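Putative uncharacterized protein Ta0848 (Thermoplasma acidophilum, PDB 4MN7) probably reduces free methionine-R-sulfoxide to methionine, as a type II reductase built on a GAF domain. Local coordinates at residues A13-L18 with V28-L33; K66-N71 with P95-G100; S87-I92 with D111-F116; M1-F6 with V135-V140. The protein carries 1 engineered substitution. One frame throughout, in Å; residues are numbered along the deposited sequence.

Contact 1: residues A13-L18 with V28-L33; sequences AACQYL and VGFYVL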
loop_
_atom_site.group_PDB
_atom_site.type_symbol
_atom_site.label_atom_id
_atom_site.label_comp_id
_atom_site.label_asym_id
_atom_site.label_seq_id
_atom_site.Cartn_x
_atom_site.Cartn_y
_atom_site.Cartn_z
ATOM N N ALA A 13 7.740 1.497 -2.565
ATOM C CA ALA A 13 7.350 0.749 -3.790
ATOM C C ALA A 13 6.392 1.602 -4.645
ATOM O O ALA A 13 6.519 1.633 -5.861
ATOM C CB ALA A 13 6.659 -0.564 -3.434
ATOM N N ALA A 14 5.467 2.321 -4.010
ATOM C CA ALA A 14 4.600 3.251 -4.773
ATOM C C ALA A 14 5.403 4.370 -5.495
ATOM O O ALA A 14 5.161 4.701 -6.668
ATOM C CB ALA A 14 3.520 3.832 -3.874
ATOM N N CYS A 15 6.347 4.990 -4.796
ATOM C CA CYS A 15 7.199 6.022 -5.454
ATOM C C CYS A 15 7.974 5.404 -6.630
ATOM O O CYS A 15 8.117 5.997 -7.639
ATOM C CB CYS A 15 8.189 6.651 -4.467
ATOM S SG CYS A 15 7.517 7.489 -2.993
ATOM N N GLN A 16 8.423 4.164 -6.495
ATOM C CA GLN A 16 9.187 3.505 -7.531
ATOM C C GLN A 16 8.295 3.225 -8.745
ATOM O O GLN A 16 8.660 3.552 -9.865
ATOM C CB GLN A 16 9.813 2.203 -6.957
ATOM C CG GLN A 16 10.785 1.413 -7.842
ATOM C CD GLN A 16 11.921 2.251 -8.439
ATOM O OE1 GLN A 16 12.074 2.288 -9.653
ATOM N NE2 GLN A 16 12.706 2.923 -7.597
ATOM N N TYR A 17 7.138 2.589 -8.535
ATOM C CA TYR A 17 6.187 2.461 -9.599
ATOM C C TYR A 17 5.866 3.797 -10.264
ATOM O O TYR A 17 5.873 3.945 -11.493
ATOM C CB TYR A 17 4.902 1.767 -9.070
ATOM C CG TYR A 17 3.832 1.589 -10.114
ATOM C CD1 TYR A 17 2.969 2.633 -10.386
ATOM C CD2 TYR A 17 3.671 0.389 -10.852
ATOM C CE1 TYR A 17 1.962 2.518 -11.326
ATOM C CE2 TYR A 17 2.655 0.263 -11.838
ATOM C CZ TYR A 17 1.805 1.344 -12.056
ATOM O OH TYR A 17 0.727 1.375 -12.937
ATOM N N LEU A 18 5.564 4.813 -9.474
ATOM C CA LEU A 18 5.208 6.102 -10.098
ATOM C C LEU A 18 6.318 6.667 -11.009
ATOM O O LEU A 18 6.056 7.253 -12.058
ATOM C CB LEU A 18 4.775 7.135 -9.032
ATOM C CG LEU A 18 3.402 6.772 -8.449
ATOM C CD1 LEU A 18 3.133 7.528 -7.167
ATOM C CD2 LEU A 18 2.259 6.980 -9.443
ATOM N N VAL A 28 9.516 11.538 -6.963
ATOM C CA VAL A 28 8.306 11.199 -6.286
ATOM C C VAL A 28 8.535 11.053 -4.804
ATOM O O VAL A 28 9.425 10.340 -4.379
ATOM C CB VAL A 28 7.727 9.890 -6.851
ATOM C CG1 VAL A 28 6.367 9.616 -6.198
ATOM C CG2 VAL A 28 7.562 10.019 -8.366
ATOM N N GLY A 29 7.712 11.725 -4.029
ATOM C CA GLY A 29 7.768 11.616 -2.581
ATOM C C GLY A 29 6.448 11.661 -1.858
ATOM O O GLY A 29 5.478 12.252 -2.334
ATOM N N PHE A 30 6.441 11.027 -0.683
ATOM C CA PHE A 30 5.371 11.118 0.230
ATOM C C PHE A 30 5.820 11.939 1.424
ATOM O O PHE A 30 6.782 11.556 2.173
ATOM C CB PHE A 30 4.897 9.773 0.739
ATOM C CG PHE A 30 4.103 8.932 -0.270
ATOM C CD1 PHE A 30 4.710 8.356 -1.362
ATOM C CD2 PHE A 30 2.765 8.649 -0.063
ATOM C CE1 PHE A 30 3.981 7.554 -2.260
ATOM C CE2 PHE A 30 2.063 7.820 -0.938
ATOM C CZ PHE A 30 2.681 7.289 -2.045
ATOM N N TYR A 31 5.076 13.025 1.622
ATOM C CA TYR A 31 5.177 13.821 2.809
ATOM C C TYR A 31 4.013 13.518 3.691
ATOM O O TYR A 31 2.888 13.393 3.198
ATOM C CB TYR A 31 5.157 15.311 2.488
ATOM C CG TYR A 31 6.442 15.823 1.889
ATOM C CD1 TYR A 31 7.482 16.263 2.706
ATOM C CD2 TYR A 31 6.601 15.903 0.525
ATOM C CE1 TYR A 31 8.660 16.702 2.176
ATOM C CE2 TYR A 31 7.758 16.399 -0.026
ATOM C CZ TYR A 31 8.796 16.798 0.816
ATOM O OH TYR A 31 9.972 17.275 0.275
ATOM N N VAL A 32 4.265 13.434 4.997
ATOM C CA VAL A 32 3.198 13.112 5.922
ATOM C C VAL A 32 3.157 14.141 7.022
ATOM O O VAL A 32 4.209 14.613 7.431
ATOM C CB VAL A 32 3.419 11.771 6.588
ATOM C CG1 VAL A 32 2.187 11.396 7.474
ATOM C CG2 VAL A 32 3.729 10.706 5.546
ATOM N N LEU A 33 1.958 14.479 7.505
ATOM C CA LEU A 33 1.823 15.445 8.613
ATOM C C LEU A 33 2.098 14.785 9.935
ATOM O O LEU A 33 1.447 13.794 10.292
ATOM C CB LEU A 33 0.425 16.062 8.673
ATOM C CG LEU A 33 0.083 17.076 7.587
ATOM C CD1 LEU A 33 -1.428 17.290 7.504
ATOM C CD2 LEU A 33 0.799 18.434 7.846
#
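Helix 2-21 lies on the antiparallel sheet of the GAF fold. Residues 13-18 run roughly antiparallel to residues 28-33, the segment axes within 7.9 Å and N-to-C directions 148° apart. No hydrogen bond joins the two segments; the contact is buried apolar packing. V28 comes first and points its side chain at the helix. CG1 stands anti to the backbone N (chi1 -175°) and reaches C15, 3.9 Å from V28 CG1 to C15 CB. The same methyl meets L18 at 4.0 Å, CG1 to CD1, and the V28 and L18 side chains cross at about a right angle. V28 CG2 rests near L18 CB. An alanine here would remove both methyls and would probably loosen the seat of C15 and L18 on the strand. At G29 the backbone passes near the sulfur, with CA 4.2 Å from C15 SG. F30 brings its ring tip closer to the helix than its backbone. Its further neighbours include I106 of strand 101-110 and V135 of helix 118-136. A14 CB sits near the ring tip, 4.0 Å from F30 CZ. C15 SG approaches the ring edge in plane, a sulfur-aromatic contact 83° off the ring normal, with SG 3.4 Å from F30 CD1.

Contact 2: residues K66-N71 with P95-G100; sequences KNDIVN and PVRYQG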
loop_
_atom_site.group_PDB
_atom_site.type_symbol
_atom_site.label_atom_id
_atom_site.label_comp_id
_atom_site.label_asym_id
_atom_site.label_seq_id
_atom_site.Cartn_x
_atom_site.Cartn_y
_atom_site.Cartn_z
ATOM N N LYS A 66 -5.194 23.849 1.368
ATOM C CA LYS A 66 -6.383 23.952 0.567
ATOM C C LYS A 66 -7.125 22.620 0.567
ATOM O O LYS A 66 -8.220 22.569 0.124
ATOM C CB LYS A 66 -6.055 24.203 -0.910
ATOM C CG LYS A 66 -5.511 25.565 -1.274
ATOM C CD LYS A 66 -5.866 25.920 -2.738
ATOM C CE LYS A 66 -5.465 24.822 -3.710
ATOM N NZ LYS A 66 -5.904 25.045 -5.111
ATOM N N ASN A 67 -6.489 21.527 0.964
ATOM C CA ASN A 67 -7.045 20.186 0.737
ATOM C C ASN A 67 -7.437 19.911 -0.692
ATOM O O ASN A 67 -8.493 19.426 -0.961
ATOM C CB ASN A 67 -8.220 19.858 1.648
ATOM C CG ASN A 67 -8.509 18.353 1.672
ATOM O OD1 ASN A 67 -7.738 17.532 1.132
ATOM N ND2 ASN A 67 -9.612 18.000 2.245
ATOM N N ASP A 68 -6.531 20.120 -1.616
ATOM C CA ASP A 68 -6.845 19.910 -3.023
ATOM C C ASP A 68 -5.530 19.760 -3.760
ATOM O O ASP A 68 -4.474 20.136 -3.231
ATOM C CB ASP A 68 -7.589 21.180 -3.469
ATOM C CG ASP A 68 -8.519 20.969 -4.601
ATOM O OD1 ASP A 68 -8.714 19.836 -5.011
ATOM O OD2 ASP A 68 -9.027 21.991 -5.130
ATOM N N ILE A 69 -5.585 19.299 -4.994
ATOM C CA ILE A 69 -4.422 19.185 -5.837
ATOM C C ILE A 69 -3.864 20.548 -6.151
ATOM O O ILE A 69 -4.596 21.492 -6.427
ATOM C CB ILE A 69 -4.765 18.502 -7.156
ATOM C CG1 ILE A 69 -5.002 16.999 -6.912
ATOM C CG2 ILE A 69 -3.644 18.646 -8.168
ATOM C CD1 ILE A 69 -5.583 16.263 -8.078
ATOM N N VAL A 70 -2.545 20.644 -6.141
ATOM C CA VAL A 70 -1.890 21.877 -6.604
ATOM C C VAL A 70 -1.023 21.411 -7.742
ATOM O O VAL A 70 -0.152 20.525 -7.570
ATOM C CB VAL A 70 -1.072 22.530 -5.490
ATOM C CG1 VAL A 70 -0.208 23.667 -6.038
ATOM C CG2 VAL A 70 -2.050 23.104 -4.470
ATOM N N ASN A 71 -1.195 22.032 -8.884
ATOM C CA ASN A 71 -0.473 21.582 -10.086
ATOM C C ASN A 71 0.136 22.795 -10.706
ATOM O O ASN A 71 -0.600 23.550 -11.300
ATOM C CB ASN A 71 -1.426 20.914 -11.084
ATOM C CG ASN A 71 -0.714 20.382 -12.352
ATOM O OD1 ASN A 71 0.468 20.677 -12.615
ATOM N ND2 ASN A 71 -1.476 19.645 -13.192
ATOM N N PRO A 95 -3.070 15.787 -2.294
ATOM C CA PRO A 95 -3.327 15.460 -0.874
ATOM C C PRO A 95 -3.700 14.021 -0.649
ATOM O O PRO A 95 -4.394 13.437 -1.480
ATOM C CB PRO A 95 -4.509 16.344 -0.512
ATOM C CG PRO A 95 -5.121 16.678 -1.809
ATOM C CD PRO A 95 -4.063 16.713 -2.810
ATOM N N VAL A 96 -3.228 13.456 0.458
ATOM C CA VAL A 96 -3.634 12.101 0.908
ATOM C C VAL A 96 -4.633 12.291 2.016
ATOM O O VAL A 96 -4.317 12.908 2.984
ATOM C CB VAL A 96 -2.455 11.250 1.395
ATOM C CG1 VAL A 96 -2.940 9.891 2.014
ATOM C CG2 VAL A 96 -1.503 11.038 0.222
ATOM N N ARG A 97 -5.856 11.846 1.822
ATOM C CA ARG A 97 -6.881 12.022 2.817
ATOM C C ARG A 97 -7.314 10.780 3.630
ATOM O O ARG A 97 -7.444 9.640 3.129
ATOM C CB ARG A 97 -8.132 12.563 2.163
ATOM C CG ARG A 97 -7.897 13.862 1.445
ATOM C CD ARG A 97 -9.092 14.132 0.551
ATOM N NE ARG A 97 -8.920 15.379 -0.136
ATOM C CZ ARG A 97 -9.259 15.590 -1.382
ATOM N NH1 ARG A 97 -9.843 14.650 -2.068
ATOM N NH2 ARG A 97 -9.075 16.785 -1.921
ATOM N N TYR A 98 -7.599 11.036 4.901
ATOM C CA TYR A 98 -8.008 9.988 5.844
ATOM C C TYR A 98 -9.161 10.546 6.652
ATOM O O TYR A 98 -9.028 11.515 7.356
ATOM C CB TYR A 98 -6.834 9.580 6.697
ATOM C CG TYR A 98 -7.058 8.317 7.537
ATOM C CD1 TYR A 98 -7.654 8.391 8.834
ATOM C CD2 TYR A 98 -6.722 7.063 7.038
ATOM C CE1 TYR A 98 -7.871 7.236 9.600
ATOM C CE2 TYR A 98 -6.917 5.914 7.798
ATOM C CZ TYR A 98 -7.475 6.006 9.083
ATOM O OH TYR A 98 -7.670 4.843 9.798
ATOM N N GLN A 99 -10.326 9.959 6.455
ATOM C CA GLN A 99 -11.560 10.483 7.019
ATOM C C GLN A 99 -11.827 11.888 6.548
ATOM O O GLN A 99 -12.082 12.733 7.352
ATOM C CB GLN A 99 -11.512 10.363 8.556
ATOM C CG GLN A 99 -11.644 8.892 8.924
ATOM C CD GLN A 99 -11.149 8.541 10.284
ATOM O OE1 GLN A 99 -10.437 9.298 10.913
ATOM N NE2 GLN A 99 -11.513 7.372 10.741
ATOM N N GLY A 100 -11.686 12.129 5.246
ATOM C CA GLY A 100 -11.975 13.426 4.649
ATOM C C GLY A 100 -10.945 14.550 4.875
ATOM O O GLY A 100 -11.007 15.571 4.187
#
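A Schellman motif ends helix 59-66, and its C-prime residue is N67, with positive phi (52°). N67 lies beside R97 of strand 90-98. N67 holds CG anti to its backbone N (chi1 -164°). R97 grips it side-on with two nitrogens. R97 NE donates to N67 OD1 at 2.8 Å, nearly straight at 175°. The acceptor lies in the guanidinium plane, but the donor stands above the amide plane. R97 NH2 donates to the backbone O of N67 at 2.9 Å and adds a weak bond to OD1. Amide and guanidinium planes are steeply inclined to each other. N67 ND2 makes a weak bond to G100 O at 3.4 Å, just past the strand end. An alanine here would remove OD1 and ND2, and would probably leave R97 held by the backbone O of N67 alone within this contact. Next, D68 OD1 lies 4.4 Å from R97 NH2, beyond a salt bridge, though the opposite charges may still attract. The D68 carbonyl packs against the proline ring, D68 O to P95 CD at 3.5 Å. I69 follows, also packing on S125 and E121 of helix 118-136. Its CG1 touches the same ring carbon, 4.2 Å from P95 CD.

Contact 3: residues S87-I92 with D111-F116; sequences STQSEI and DKKAAF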
loop_
_atom_site.group_PDB
_atom_site.type_symbol
_atom_site.label_atom_id
_atom_site.label_comp_id
_atom_site.label_asym_id
_atom_site.label_seq_id
_atom_site.Cartn_x
_atom_site.Cartn_y
_atom_site.Cartn_z
ATOM N N SER A 87 16.499 21.455 -12.144
ATOM C CA SER A 87 15.869 20.893 -13.356
ATOM C C SER A 87 14.336 20.950 -13.401
ATOM O O SER A 87 13.755 20.903 -14.474
ATOM C CB SER A 87 16.348 19.484 -13.613
ATOM O OG SER A 87 16.075 18.645 -12.545
ATOM N N THR A 88 13.675 21.133 -12.259
ATOM C CA THR A 88 12.235 21.001 -12.239
ATOM C C THR A 88 11.586 22.119 -13.005
ATOM O O THR A 88 11.823 23.254 -12.741
ATOM C CB THR A 88 11.710 21.058 -10.785
ATOM O OG1 THR A 88 12.186 19.907 -10.069
ATOM C CG2 THR A 88 10.206 21.095 -10.793
ATOM N N GLN A 89 10.684 21.776 -13.907
ATOM C CA GLN A 89 9.836 22.718 -14.563
ATOM C C GLN A 89 8.407 22.567 -14.234
ATOM O O GLN A 89 7.654 23.470 -14.486
ATOM C CB GLN A 89 9.982 22.559 -16.083
ATOM C CG GLN A 89 11.385 23.004 -16.544
ATOM C CD GLN A 89 11.519 23.079 -18.061
ATOM O OE1 GLN A 89 11.296 24.105 -18.644
ATOM N NE2 GLN A 89 11.848 21.960 -18.689
ATOM N N SER A 90 7.967 21.402 -13.751
ATOM C CA SER A 90 6.570 21.329 -13.277
ATOM C C SER A 90 6.474 20.434 -12.066
ATOM O O SER A 90 7.339 19.586 -11.842
ATOM C CB SER A 90 5.542 21.003 -14.398
ATOM O OG SER A 90 5.850 19.804 -15.076
ATOM N N GLU A 91 5.435 20.660 -11.269
ATOM C CA GLU A 91 5.292 19.987 -10.009
ATOM C C GLU A 91 3.801 19.884 -9.616
ATOM O O GLU A 91 3.019 20.824 -9.809
ATOM C CB GLU A 91 6.054 20.728 -8.918
ATOM C CG GLU A 91 5.963 20.022 -7.547
ATOM C CD GLU A 91 6.790 20.661 -6.468
ATOM O OE1 GLU A 91 7.350 21.734 -6.770
ATOM O OE2 GLU A 91 6.900 20.097 -5.351
ATOM N N ILE A 92 3.435 18.717 -9.070
ATOM C CA ILE A 92 2.062 18.445 -8.671
ATOM C C ILE A 92 2.121 17.870 -7.282
ATOM O O ILE A 92 3.028 17.113 -6.945
ATOM C CB ILE A 92 1.342 17.525 -9.651
ATOM C CG1 ILE A 92 -0.145 17.463 -9.316
ATOM C CG2 ILE A 92 1.994 16.177 -9.653
ATOM C CD1 ILE A 92 -0.981 16.669 -10.275
ATOM N N ASP A 111 10.995 17.418 -14.847
ATOM C CA ASP A 111 11.914 18.278 -15.588
ATOM C C ASP A 111 11.279 18.864 -16.842
ATOM O O ASP A 111 11.856 19.753 -17.431
ATOM C CB ASP A 111 13.185 17.525 -15.989
ATOM C CG ASP A 111 14.033 17.145 -14.810
ATOM O OD1 ASP A 111 13.801 17.658 -13.692
ATOM O OD2 ASP A 111 14.934 16.286 -14.963
ATOM N N LYS A 112 10.090 18.395 -17.224
ATOM C CA LYS A 112 9.383 18.905 -18.408
ATOM C C LYS A 112 8.334 19.869 -17.981
ATOM O O LYS A 112 7.811 19.815 -16.867
ATOM C CB LYS A 112 8.716 17.760 -19.171
ATOM C CG LYS A 112 9.661 16.606 -19.504
ATOM C CD LYS A 112 10.541 16.860 -20.730
ATOM C CE LYS A 112 12.038 16.749 -20.426
ATOM N NZ LYS A 112 12.425 15.547 -19.636
ATOM N N LYS A 113 7.986 20.761 -18.860
ATOM C CA LYS A 113 6.988 21.736 -18.539
ATOM C C LYS A 113 5.600 21.119 -18.679
ATOM O O LYS A 113 5.412 20.291 -19.550
ATOM C CB LYS A 113 7.121 22.852 -19.533
ATOM C CG LYS A 113 6.580 24.213 -19.101
ATOM C CD LYS A 113 7.189 25.315 -19.977
ATOM C CE LYS A 113 8.628 24.957 -20.389
ATOM N NZ LYS A 113 9.416 26.012 -21.081
ATOM N N ALA A 114 4.621 21.635 -17.954
ATOM C CA ALA A 114 3.222 21.159 -18.068
ATOM C C ALA A 114 3.127 19.622 -18.188
ATOM O O ALA A 114 2.499 19.093 -19.067
ATOM C CB ALA A 114 2.561 21.812 -19.264
ATOM N N ALA A 115 3.858 18.927 -17.337
ATOM C CA ALA A 115 3.954 17.490 -17.336
ATOM C C ALA A 115 2.624 16.790 -16.888
ATOM O O ALA A 115 2.430 15.630 -17.182
ATOM C CB ALA A 115 5.054 17.086 -16.364
ATOM N N PHE A 116 1.805 17.474 -16.112
ATOM C CA PHE A 116 0.717 16.847 -15.366
ATOM C C PHE A 116 -0.628 17.305 -15.901
ATOM O O PHE A 116 -1.053 18.448 -15.725
ATOM C CB PHE A 116 0.860 17.172 -13.900
ATOM C CG PHE A 116 2.194 16.780 -13.349
ATOM C CD1 PHE A 116 2.540 15.476 -13.211
ATOM C CD2 PHE A 116 3.125 17.742 -13.007
ATOM C CE1 PHE A 116 3.784 15.099 -12.706
ATOM C CE2 PHE A 116 4.379 17.367 -12.514
ATOM C CZ PHE A 116 4.713 16.044 -12.366
HETATM O O HOH W 1 14.670 20.925 -16.847
HETATM O O HOH W 2 12.878 17.203 -11.059
#
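A classic beta bulge opens strand 90-98, with Q89 and S90 both facing S110. The loop 111-116, which leads from strand 101-110 to helix 118-136, folds back over this bulge. S87 OG donates to D111 OD1 at 2.7 Å. It meets that oxygen from above the carboxylate plane. A water also donates to D111 OD1 and bridges it to T88 OG1, which has a further hydrogen bond with D109. D111 O likewise takes two donors. Q89 reaches it with an extended side chain, NE2 to D111 O at 2.5 Å, which is short; the approach is in the carbonyl plane. A second water links D111 O with S87 O. S90 OG is the buried polar centre. Its chi1 of 56° puts OG between the backbone N and the carbonyl carbon, turned to the loop. There S90 OG donates to K112 O at 2.7 Å and accepts from A115 N at 3.1 Å. One hydroxyl so fixes both limbs of the loop. Packing is tight at this point, with A115 CB also 3.1 Å from S90 OG. F116 closes the contact. I92 CG2 lies 3.5 Å from the ring centroid, over one face, a CH-pi contact. A115 CB sits over the opposite face, so the ring is held between two methyls. Around this, F116 packs on I108 and S110 of strand 101-110 and meets Y25. I92 reaches E121 and L124 of helix 118-136, while E91, its OE1 hydrogen-bonded to Y81, packs on L59 and C60 of helix 59-66.

Contact 4: residues M1-F6 with V135-V140; sequences MDLKEF and VHEFFV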
loop_
_atom_site.group_PDB
_atom_site.type_symbol
_atom_site.label_atom_id
_atom_site.label_comp_id
_atom_site.label_asym_id
_atom_site.label_seq_id
_atom_site.Cartn_x
_atom_site.Cartn_y
_atom_site.Cartn_z
ATOM N N MET A 1 7.611 1.171 14.510
ATOM C CA MET A 1 6.727 -0.055 14.392
ATOM C C MET A 1 7.137 -1.010 13.220
ATOM O O MET A 1 7.675 -0.605 12.181
ATOM C CB MET A 1 5.210 0.349 14.367
ATOM C CG MET A 1 4.182 -0.786 14.184
ATOM S SD MET A 1 2.648 -0.911 15.193
ATOM C CE MET A 1 1.948 0.743 15.230
ATOM N N ASP A 2 6.910 -2.301 13.434
ATOM C CA ASP A 2 6.962 -3.273 12.349
ATOM C C ASP A 2 6.006 -2.807 11.223
ATOM O O ASP A 2 6.439 -2.751 10.065
ATOM C CB ASP A 2 6.636 -4.700 12.851
ATOM C CG ASP A 2 7.494 -5.769 12.185
ATOM O OD1 ASP A 2 7.989 -5.551 11.057
ATOM O OD2 ASP A 2 7.661 -6.846 12.779
ATOM N N LEU A 3 4.754 -2.443 11.579
ATOM C CA LEU A 3 3.773 -1.796 10.645
ATOM C C LEU A 3 4.186 -0.482 9.977
ATOM O O LEU A 3 3.843 -0.253 8.790
ATOM C CB LEU A 3 2.425 -1.533 11.295
ATOM C CG LEU A 3 1.429 -2.657 11.461
ATOM C CD1 LEU A 3 0.104 -2.090 11.992
ATOM C CD2 LEU A 3 1.244 -3.380 10.149
ATOM N N LYS A 4 4.854 0.404 10.723
ATOM C CA LYS A 4 5.439 1.572 10.102
ATOM C C LYS A 4 6.477 1.184 9.114
ATOM O O LYS A 4 6.579 1.797 8.050
ATOM C CB LYS A 4 6.073 2.503 11.126
ATOM C CG LYS A 4 5.031 3.313 11.890
ATOM C CD LYS A 4 5.478 4.753 12.162
ATOM C CE LYS A 4 6.194 4.914 13.463
ATOM N NZ LYS A 4 6.923 6.198 13.466
ATOM N N GLU A 5 7.320 0.201 9.432
ATOM C CA GLU A 5 8.313 -0.160 8.456
ATOM C C GLU A 5 7.674 -0.869 7.252
ATOM O O GLU A 5 8.115 -0.683 6.152
ATOM C CB GLU A 5 9.513 -0.892 9.082
ATOM C CG GLU A 5 10.314 0.023 10.046
ATOM C CD GLU A 5 10.718 1.458 9.517
ATOM O OE1 GLU A 5 11.290 1.632 8.404
ATOM O OE2 GLU A 5 10.502 2.444 10.267
ATOM N N PHE A 6 6.614 -1.637 7.479
ATOM C CA PHE A 6 5.853 -2.219 6.403
ATOM C C PHE A 6 5.232 -1.104 5.527
ATOM O O PHE A 6 5.412 -1.097 4.320
ATOM C CB PHE A 6 4.727 -3.081 6.954
ATOM C CG PHE A 6 3.746 -3.501 5.910
ATOM C CD1 PHE A 6 4.101 -4.453 4.964
ATOM C CD2 PHE A 6 2.482 -2.975 5.866
ATOM C CE1 PHE A 6 3.216 -4.835 3.968
ATOM C CE2 PHE A 6 1.569 -3.396 4.914
ATOM C CZ PHE A 6 1.936 -4.306 3.948
ATOM N N VAL A 135 -0.210 5.452 4.479
ATOM C CA VAL A 135 0.428 6.748 4.821
ATOM C C VAL A 135 -0.009 7.150 6.235
ATOM O O VAL A 135 0.736 7.725 6.980
ATOM C CB VAL A 135 -0.069 7.858 3.893
ATOM C CG1 VAL A 135 0.331 9.237 4.429
ATOM C CG2 VAL A 135 0.498 7.668 2.533
ATOM N N HIS A 136 -1.220 6.784 6.600
ATOM C CA HIS A 136 -1.757 7.103 7.901
ATOM C C HIS A 136 -0.960 6.500 9.051
ATOM O O HIS A 136 -0.914 7.035 10.133
ATOM C CB HIS A 136 -3.199 6.633 8.001
ATOM C CG HIS A 136 -3.843 6.935 9.320
ATOM N ND1 HIS A 136 -4.051 5.968 10.276
ATOM C CD2 HIS A 136 -4.295 8.093 9.859
ATOM C CE1 HIS A 136 -4.635 6.504 11.337
ATOM N NE2 HIS A 136 -4.795 7.792 11.107
ATOM N N GLU A 137 -0.313 5.388 8.819
ATOM C CA GLU A 137 0.552 4.836 9.852
ATOM C C GLU A 137 1.620 5.800 10.294
ATOM O O GLU A 137 2.173 5.632 11.380
ATOM C CB GLU A 137 1.214 3.543 9.348
ATOM C CG GLU A 137 0.242 2.390 9.183
ATOM C CD GLU A 137 -0.374 2.014 10.520
ATOM O OE1 GLU A 137 0.408 1.757 11.462
ATOM O OE2 GLU A 137 -1.611 1.967 10.605
ATOM N N PHE A 138 1.978 6.769 9.451
ATOM C CA PHE A 138 2.930 7.822 9.874
ATOM C C PHE A 138 2.268 9.104 10.388
ATOM O O PHE A 138 2.927 10.000 10.926
ATOM C CB PHE A 138 3.894 8.125 8.733
ATOM C CG PHE A 138 4.931 7.095 8.578
ATOM C CD1 PHE A 138 6.057 7.144 9.338
ATOM C CD2 PHE A 138 4.759 6.055 7.716
ATOM C CE1 PHE A 138 7.053 6.215 9.225
ATOM C CE2 PHE A 138 5.736 5.079 7.618
ATOM C CZ PHE A 138 6.894 5.166 8.349
ATOM N N PHE A 139 0.964 9.207 10.235
ATOM C CA PHE A 139 0.302 10.433 10.574
ATOM C C PHE A 139 0.342 10.595 12.076
ATOM O O PHE A 139 0.161 9.639 12.790
ATOM C CB PHE A 139 -1.145 10.413 10.151
ATOM C CG PHE A 139 -1.928 11.637 10.588
ATOM C CD1 PHE A 139 -1.609 12.888 10.095
ATOM C CD2 PHE A 139 -2.960 11.541 11.509
ATOM C CE1 PHE A 139 -2.345 14.028 10.482
ATOM C CE2 PHE A 139 -3.649 12.694 11.958
ATOM C CZ PHE A 139 -3.338 13.950 11.431
ATOM N N VAL A 140 0.632 11.801 12.540
ATOM C CA VAL A 140 0.575 12.141 13.991
ATOM C C VAL A 140 -0.018 13.545 14.174
ATOM O O VAL A 140 0.498 14.539 13.650
ATOM C CB VAL A 140 1.950 12.134 14.689
ATOM C CG1 VAL A 140 1.739 12.202 16.220
ATOM C CG2 VAL A 140 2.760 10.890 14.321
#
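F138 N is gripped by one hydrogen bond, to V135 O at 2.9 Å. The next amide repeats this, F139 N to H136 O, and closes a type I turn from H136 to F139. No hydrogen bond passes from this turn to residues 1-6, so the contact itself is packing. K4, E137 and F138 carry most of it. The K4 chain leaves the helix with CG beside the backbone N and bends at chi2 and chi3. The bends lay its CD over one face of the F138 ring, offset toward the rim. This is a CH-pi contact, with CD 4.0 Å from the ring centroid and 25° off the normal. The same K4 CD touches E137 O at 3.5 Å. The ring tip comes near the helix backbone, F138 CZ to K4 O at 3.4 Å. F138 thus meets both the side chain and the backbone carbonyl of K4. It also rests on M11 and R8 of the same helix and on V32 and E34 of strand 27-34. E137 points toward the helix, and its bent chain (chi2 -63°) sets the carboxylate beside L3. E137 OE1 is 3.9 Å from both L3 CB and L3 CD1, an apolar neighbour for a charged group. M1 adds little and is poorly ordered. The second subunit flanks the pair: its S126 packs on L3, its L130 on E137, and its Y17 meets F6 edge-to-face. The start of helix 2-21 against residues 137-138, beside a partner subunit, is consistent with the helix-mediated dimers of GAF domains.

Contact 1 is the buried core, contact 3 is partly buried, and contacts 2 and 4 lie at the surface. Chemistry follows place: contacts 1 and 4 rest on packing without cross-segment hydrogen bonds, while contacts 2 and 3 add hydrogen bonds between strand and loop residues to their packing. Contacts 1 and 4 share helix 2-21, both touch the second subunit, and meet where V140 N probably bonds to L33 O. Contacts 2 and 3 share strand 90-98, and N71 ND2 probably bonds to F116 O. Contact 2 also reaches contact 4, Y98 against H136. Contacts 3 and 4 sit on opposite sides of the chain centre, their centres about 30 Å apart.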